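Local coordinates for tyrosine specific protein phosphatase, putative (Trypanosoma brucei, PDB 3M4U), which probably removes phosphate from phosphotyrosine in proteins, among them the nucleolar protein NOPP44/46, and acts as a life cycle switch of the parasite, at residues V173-V178 with V189-Y194. Numbering follows the deposited sequence.
Sequences VRRPLV and VLQVQY
Val173, Arg175 and Leu177 face Gln193, Gln191 and Val189 as hydrogen-bonded pairs of an antiparallel hairpin, the axes of the strand segments 173-178 and 189-194 lying 4.7 Å apart at closest approach. Each pair closes a two-bond ring; the bond from Arg175 N to Gln191 O, at 2.8 Å, is nearly straight. Pro176 suits its place because it belongs to a non-hydrogen-bonded pair, where its missing N-H costs the hairpin nothing.

On the face carrying Val173, Arg175 and Leu177, the chain of Arg175 stays extended from CG to NE and carries the guanidinium to Gln193, two residues beyond its own partner. Its NH2 gives Gln193 OE1 a bond of 2.8 Å that lies in the guanidinium plane, while NH1 adds a weak one. CG of Gln193 stands anti to the backbone N (chi1 -172°), and beyond it the chain runs on extended to the amide, whose NE2 bonds to Thr122 O. Val173 CG1, a methyl, sits 3.8 Å above the centre of the guanidinium, an apolar contact on that face, and Trp136 adds a cation-pi contact. Gln191 packs beside the arginine, its CG 3.7 Å from Arg175 CB.

On the other face, Leu190 bends CD1 toward Pro176, 4.0 Å from CG of the proline ring. Arg174 lies alongside Val192 with its aliphatic part, CG reaching Val192 CG2 at 4.2 Å, and sends its charge on to a salt bridge with Glu211 of helix 206-217.

The hairpin lies within the mixed sheet of the phosphatase domain, strand 187-194 pairing in parallel with strand 117-120 and strand 172-180 antiparallel with strands 154-158 and 165-167. Because Gln193 accepts from Arg175 and donates to Thr122, its neutral amide links the arginine to a residue just past the end of strand 117-120, and the arginine's charge is probably eased by both the amide oxygen and the indole.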
loop_
_atom_site.group_PDB
_atom_site.type_symbol
_atom_site.label_atom_id
_atom_site.label_comp_id
_atom_site.label_asym_id
_atom_site.label_seq_id
_atom_site.Cartn_x
_atom_site.Cartn_y
_atom_site.Cartn_z
ATOM N N VAL A 173 5.176 2.216 13.982
ATOM C CA VAL A 173 4.187 2.607 14.979
ATOM C C VAL A 173 2.872 1.862 14.760
ATOM O O VAL A 173 2.386 1.766 13.632
ATOM C CB VAL A 173 3.865 4.111 14.898
ATOM C CG1 VAL A 173 3.076 4.552 16.138
ATOM C CG2 VAL A 173 5.144 4.918 14.743
ATOM N N ARG A 174 2.295 1.340 15.837
ATOM C CA ARG A 174 0.952 0.779 15.778
ATOM C C ARG A 174 -0.004 1.734 16.497
ATOM O O ARG A 174 0.250 2.120 17.644
ATOM C CB ARG A 174 0.900 -0.609 16.419
ATOM C CG ARG A 174 1.832 -1.643 15.789
ATOM C CD ARG A 174 1.807 -2.943 16.589
ATOM N NE ARG A 174 2.199 -4.105 15.795
ATOM C CZ ARG A 174 3.456 -4.404 15.493
ATOM N NH1 ARG A 174 4.442 -3.614 15.903
ATOM N NH2 ARG A 174 3.723 -5.473 14.769
ATOM N N ARG A 175 -1.075 2.136 15.807
ATOM C CA ARG A 175 -2.066 3.039 16.378
ATOM C C ARG A 175 -3.467 2.440 16.346
ATOM O O ARG A 175 -4.143 2.469 15.318
ATOM C CB ARG A 175 -2.051 4.393 15.664
ATOM C CG ARG A 175 -0.758 5.189 15.846
ATOM C CD ARG A 175 -0.837 6.556 15.155
ATOM N NE ARG A 175 0.419 7.312 15.211
ATOM C CZ ARG A 175 1.319 7.365 14.227
ATOM N NH1 ARG A 175 2.430 8.087 14.364
ATOM N NH2 ARG A 175 1.115 6.704 13.101
ATOM N N PRO A 176 -3.905 1.863 17.471
ATOM C CA PRO A 176 -5.303 1.434 17.490
ATOM C C PRO A 176 -6.191 2.663 17.570
ATOM O O PRO A 176 -5.970 3.525 18.425
ATOM C CB PRO A 176 -5.395 0.583 18.765
ATOM C CG PRO A 176 -3.947 0.163 19.059
ATOM C CD PRO A 176 -3.136 1.348 18.620
ATOM N N LEU A 177 -7.173 2.745 16.680
ATOM C CA LEU A 177 -7.984 3.947 16.554
ATOM C C LEU A 177 -9.451 3.601 16.597
ATOM O O LEU A 177 -9.836 2.464 16.326
ATOM C CB LEU A 177 -7.693 4.649 15.228
ATOM C CG LEU A 177 -6.234 5.010 14.972
ATOM C CD1 LEU A 177 -6.048 5.509 13.554
ATOM C CD2 LEU A 177 -5.764 6.049 15.963
ATOM N N VAL A 178 -10.276 4.587 16.930
ATOM C CA VAL A 178 -11.714 4.425 16.779
ATOM C C VAL A 178 -12.276 5.540 15.891
ATOM O O VAL A 178 -12.005 6.728 16.106
ATOM C CB VAL A 178 -12.447 4.369 18.141
ATOM C CG1 VAL A 178 -13.828 3.761 17.965
ATOM C CG2 VAL A 178 -11.644 3.560 19.154
ATOM N N VAL A 189 -10.085 0.225 14.256
ATOM C CA VAL A 189 -9.225 -0.105 13.142
ATOM C C VAL A 189 -7.805 0.132 13.601
ATOM O O VAL A 189 -7.529 1.103 14.299
ATOM C CB VAL A 189 -9.576 0.726 11.861
ATOM C CG1 VAL A 189 -9.618 2.201 12.165
ATOM C CG2 VAL A 189 -8.599 0.415 10.711
ATOM N N LEU A 190 -6.918 -0.790 13.242
ATOM C CA LEU A 190 -5.517 -0.680 13.613
ATOM C C LEU A 190 -4.693 -0.143 12.444
ATOM O O LEU A 190 -4.636 -0.772 11.381
ATOM C CB LEU A 190 -4.982 -2.055 14.024
ATOM C CG LEU A 190 -3.464 -2.087 14.204
ATOM C CD1 LEU A 190 -3.063 -1.299 15.442
ATOM C CD2 LEU A 190 -2.961 -3.513 14.292
ATOM N N GLN A 191 -4.070 1.021 12.607
ATOM C CA GLN A 191 -3.125 1.431 11.583
ATOM C C GLN A 191 -1.711 1.077 11.993
ATOM O O GLN A 191 -1.332 1.198 13.155
ATOM C CB GLN A 191 -3.225 2.921 11.202
ATOM C CG GLN A 191 -2.384 3.820 12.074
ATOM C CD GLN A 191 -1.569 4.878 11.328
ATOM O OE1 GLN A 191 -1.654 5.045 10.110
ATOM N NE2 GLN A 191 -0.778 5.615 12.088
ATOM N N VAL A 192 -0.939 0.631 11.012
ATOM C CA VAL A 192 0.474 0.394 11.203
ATOM C C VAL A 192 1.260 1.290 10.237
ATOM O O VAL A 192 1.096 1.190 9.016
ATOM C CB VAL A 192 0.798 -1.111 10.984
ATOM C CG1 VAL A 192 2.292 -1.380 11.060
ATOM C CG2 VAL A 192 0.050 -1.958 12.007
ATOM N N GLN A 193 2.095 2.178 10.782
ATOM C CA GLN A 193 2.873 3.090 9.959
ATOM C C GLN A 193 4.344 2.754 9.999
ATOM O O GLN A 193 4.948 2.632 11.086
ATOM C CB GLN A 193 2.672 4.544 10.393
ATOM C CG GLN A 193 3.307 5.564 9.459
ATOM C CD GLN A 193 3.496 6.924 10.114
ATOM O OE1 GLN A 193 3.187 7.100 11.299
ATOM N NE2 GLN A 193 4.008 7.898 9.346
ATOM N N TYR A 194 4.924 2.602 8.809
ATOM C CA TYR A 194 6.348 2.361 8.678
ATOM C C TYR A 194 6.989 3.594 8.087
ATOM O O TYR A 194 6.571 4.058 7.003
ATOM C CB TYR A 194 6.603 1.167 7.766
ATOM C CG TYR A 194 8.071 0.919 7.467
ATOM C CD1 TYR A 194 9.037 1.019 8.468
ATOM C CD2 TYR A 194 8.484 0.566 6.187
ATOM C CE1 TYR A 194 10.379 0.803 8.193
ATOM C CE2 TYR A 194 9.821 0.328 5.900
ATOM C CZ TYR A 194 10.772 0.444 6.908
ATOM O OH TYR A 194 12.103 0.208 6.609
#